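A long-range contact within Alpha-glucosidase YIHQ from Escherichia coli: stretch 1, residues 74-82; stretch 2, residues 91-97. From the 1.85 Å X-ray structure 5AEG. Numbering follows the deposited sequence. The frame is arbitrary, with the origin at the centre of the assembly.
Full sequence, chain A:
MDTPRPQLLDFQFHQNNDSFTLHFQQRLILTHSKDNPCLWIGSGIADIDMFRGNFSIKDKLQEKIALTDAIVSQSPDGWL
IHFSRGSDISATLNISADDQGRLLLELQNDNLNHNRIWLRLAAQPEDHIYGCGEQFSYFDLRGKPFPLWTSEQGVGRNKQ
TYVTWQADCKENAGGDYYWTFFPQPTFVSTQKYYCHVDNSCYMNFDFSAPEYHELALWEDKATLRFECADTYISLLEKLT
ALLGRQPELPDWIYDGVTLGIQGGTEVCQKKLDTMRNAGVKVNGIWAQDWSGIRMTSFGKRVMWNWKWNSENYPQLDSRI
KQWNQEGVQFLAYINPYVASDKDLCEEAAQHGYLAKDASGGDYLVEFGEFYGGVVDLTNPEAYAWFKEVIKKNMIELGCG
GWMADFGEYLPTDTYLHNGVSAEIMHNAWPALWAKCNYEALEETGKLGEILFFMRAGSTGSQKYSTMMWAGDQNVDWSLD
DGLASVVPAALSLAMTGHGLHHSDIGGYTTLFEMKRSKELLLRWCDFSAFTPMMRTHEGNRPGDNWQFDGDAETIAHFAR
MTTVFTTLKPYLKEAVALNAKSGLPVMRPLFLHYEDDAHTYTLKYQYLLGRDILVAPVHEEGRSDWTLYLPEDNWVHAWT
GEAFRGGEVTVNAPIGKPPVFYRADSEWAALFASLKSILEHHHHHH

Stretch 1 (74-82) QSPDGWLIH
Stretch 2 91-97: ATLNISA

Residues 79-82 run antiparallel to strand 91-97, with 163° between their N-to-C directions. The register pairs Trp79 with Ile95, Leu80 with Asn94, Ile81 with Leu93 and His82 with Thr92. Leu80 CA lies 4.6 Å from Asn94 CA, and Ile81 CA 5.1 Å from Leu93 CA. Over residues 79-82 phi/psi goes from -137/150 at Trp79 to -90/109 at His82; residues 91-97 are extended too, for example -150/160 at Ala91 and -154/160 at Ser96.

Two pairs carry the hydrogen bonds. Trp79 N donates to Ile95 O at 2.8 Å, and Ile95 N returns to Trp79 O at 2.8 Å. Ile81 N donates to Leu93 O at 2.8 Å, and Leu93 N to Ile81 O at 2.9 Å. All four are nearly straight.

Trp79, Ile81, Leu93 and Ile95 share one face. Trp79 is m, with chi2 -91°; its ring meets Ile95 obliquely, CE3 to CG2 4.3 Å. Ile81 and Ile95 are both mt. These rotamers bring Ile81 CD1 to 3.9 Å from Ile95 CD1, a diagonal contact between the two hydrogen-bonded pairs, which follow one another on this face. Leu93 is tp, and its CB lies 4.4 Å from Ile81 CB.

Leu80, His82, Thr92 and Asn94 occupy the other face. Leu80 is tp, which carries CD1 to 3.3 Å from Asn94 OD1 and 4.0 Å from Thr92 CB. Asn94 has an off-well chi1 of -134° and chi2 of 93°. Its ND2 is 4.0 Å from Ser75 OG; Ser75 is t. His82 is m, chi2 -94°, and Thr92 is p; His82 ND1 lies 3.9 Å from Thr92 CG2. A water links His82 ND1 to Ala91 O.

Earlier in the first stretch, Ser75 N donates to Gly78 O at 2.8 Å, closing a turn. Gly78 adopts -172/-99. An ideal CB there would lie 2.2 Å from Ile95 O, a clash. Asp77 is m, its CB 3.6 Å from Ser96 CB. Ser96 is p; its OG donates to a water that in turn donates to Asp77 OD2 and Ala97 O.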

# COMPACT_ATOMS: atom_id res chain seq x y z
N GLN A 74 8.73 34.56 -21.30
CA GLN A 74 9.37 33.44 -22.02
C GLN A 74 10.68 33.10 -21.35
O GLN A 74 11.40 33.97 -20.85
CB GLN A 74 9.70 33.79 -23.48
CG GLN A 74 8.54 33.58 -24.43
CD GLN A 74 8.15 32.13 -24.51
OE1 GLN A 74 8.96 31.24 -24.25
NE2 GLN A 74 6.90 31.88 -24.86
N SER A 75 10.95 31.81 -21.30
CA SER A 75 12.06 31.25 -20.56
C SER A 75 12.87 30.41 -21.61
O SER A 75 12.35 30.14 -22.73
CB SER A 75 11.49 30.44 -19.36
OG SER A 75 12.45 29.74 -18.59
N PRO A 76 14.14 30.03 -21.29
CA PRO A 76 14.83 29.05 -22.17
C PRO A 76 13.99 27.78 -22.40
O PRO A 76 13.61 27.46 -23.56
CB PRO A 76 16.14 28.74 -21.39
CG PRO A 76 16.01 29.41 -20.05
CD PRO A 76 15.05 30.55 -20.25
N ASP A 77 13.65 27.14 -21.28
CA ASP A 77 12.90 25.89 -21.22
C ASP A 77 11.41 26.04 -21.53
O ASP A 77 10.82 25.17 -22.15
CB ASP A 77 13.06 25.25 -19.83
CG ASP A 77 14.50 24.87 -19.52
OD1 ASP A 77 15.41 25.71 -19.73
OD2 ASP A 77 14.72 23.72 -19.05
N GLY A 78 10.79 27.12 -21.08
CA GLY A 78 9.36 27.32 -21.36
C GLY A 78 8.89 28.70 -20.91
O GLY A 78 9.15 29.70 -21.61
N TRP A 79 8.26 28.75 -19.73
CA TRP A 79 7.68 29.98 -19.21
C TRP A 79 7.95 30.16 -17.76
O TRP A 79 8.03 29.20 -17.00
CB TRP A 79 6.18 30.02 -19.41
CG TRP A 79 5.73 30.19 -20.80
CD1 TRP A 79 5.47 31.37 -21.47
CD2 TRP A 79 5.46 29.15 -21.73
NE1 TRP A 79 5.03 31.11 -22.73
CE2 TRP A 79 5.02 29.76 -22.93
CE3 TRP A 79 5.54 27.76 -21.67
CZ2 TRP A 79 4.65 29.02 -24.05
CZ3 TRP A 79 5.18 27.02 -22.79
CH2 TRP A 79 4.74 27.66 -23.97
N LEU A 80 8.04 31.42 -17.37
CA LEU A 80 8.21 31.83 -15.97
C LEU A 80 7.09 32.78 -15.61
O LEU A 80 6.96 33.83 -16.24
CB LEU A 80 9.58 32.42 -15.73
CG LEU A 80 9.86 32.95 -14.30
CD1 LEU A 80 9.83 31.82 -13.28
CD2 LEU A 80 11.21 33.64 -14.27
N ILE A 81 6.22 32.36 -14.67
CA ILE A 81 5.15 33.21 -14.14
C ILE A 81 5.53 33.77 -12.77
O ILE A 81 5.88 33.02 -11.83
CB ILE A 81 3.83 32.47 -14.08
CG1 ILE A 81 3.60 31.80 -15.43
CG2 ILE A 81 2.74 33.42 -13.77
CD1 ILE A 81 2.28 31.11 -15.60
N HIS A 82 5.56 35.10 -12.71
CA HIS A 82 5.70 35.82 -11.44
C HIS A 82 4.34 36.08 -10.87
O HIS A 82 3.58 36.89 -11.39
CB HIS A 82 6.43 37.12 -11.62
CG HIS A 82 7.84 36.96 -12.04
ND1 HIS A 82 8.88 36.92 -11.14
CD2 HIS A 82 8.40 36.89 -13.28
CE1 HIS A 82 10.02 36.79 -11.80
NE2 HIS A 82 9.75 36.77 -13.10
N ALA A 91 5.37 34.73 -5.57
CA ALA A 91 5.94 33.39 -5.80
C ALA A 91 6.27 33.23 -7.29
O ALA A 91 5.65 33.89 -8.10
CB ALA A 91 4.89 32.32 -5.40
N THR A 92 7.12 32.31 -7.64
CA THR A 92 7.41 32.05 -9.08
C THR A 92 7.02 30.63 -9.46
O THR A 92 7.17 29.70 -8.66
CB THR A 92 8.88 32.20 -9.45
OG1 THR A 92 9.59 31.34 -8.62
CG2 THR A 92 9.40 33.62 -9.18
N LEU A 93 6.47 30.49 -10.65
CA LEU A 93 6.13 29.18 -11.22
C LEU A 93 6.83 29.05 -12.53
O LEU A 93 6.59 29.85 -13.45
CB LEU A 93 4.62 29.08 -11.42
CG LEU A 93 4.14 27.82 -12.18
CD1 LEU A 93 4.45 26.59 -11.33
CD2 LEU A 93 2.70 27.90 -12.57
N ASN A 94 7.77 28.12 -12.60
CA ASN A 94 8.39 27.75 -13.83
C ASN A 94 7.66 26.59 -14.48
O ASN A 94 7.37 25.55 -13.82
CB ASN A 94 9.85 27.37 -13.59
CG ASN A 94 10.75 28.00 -14.61
OD1 ASN A 94 11.27 29.09 -14.35
ND2 ASN A 94 10.86 27.40 -15.82
N ILE A 95 7.43 26.73 -15.78
CA ILE A 95 6.72 25.76 -16.62
C ILE A 95 7.66 25.36 -17.72
O ILE A 95 8.25 26.23 -18.46
CB ILE A 95 5.49 26.37 -17.23
CG1 ILE A 95 4.56 26.88 -16.16
CG2 ILE A 95 4.73 25.39 -18.17
CD1 ILE A 95 3.33 27.56 -16.74
N SER A 96 7.86 24.04 -17.82
CA SER A 96 8.83 23.46 -18.75
C SER A 96 8.43 22.02 -19.12
O SER A 96 7.51 21.46 -18.49
CB SER A 96 10.24 23.60 -18.24
OG SER A 96 10.67 22.65 -17.27
N ALA A 97 8.96 21.52 -20.23
CA ALA A 97 9.13 20.04 -20.49
C ALA A 97 10.37 19.52 -19.71
O ALA A 97 11.37 20.23 -19.54
CB ALA A 97 9.24 19.75 -21.98
O HOH W 1 13.08 21.65 -17.34
O HOH W 2 7.17 36.78 -8.51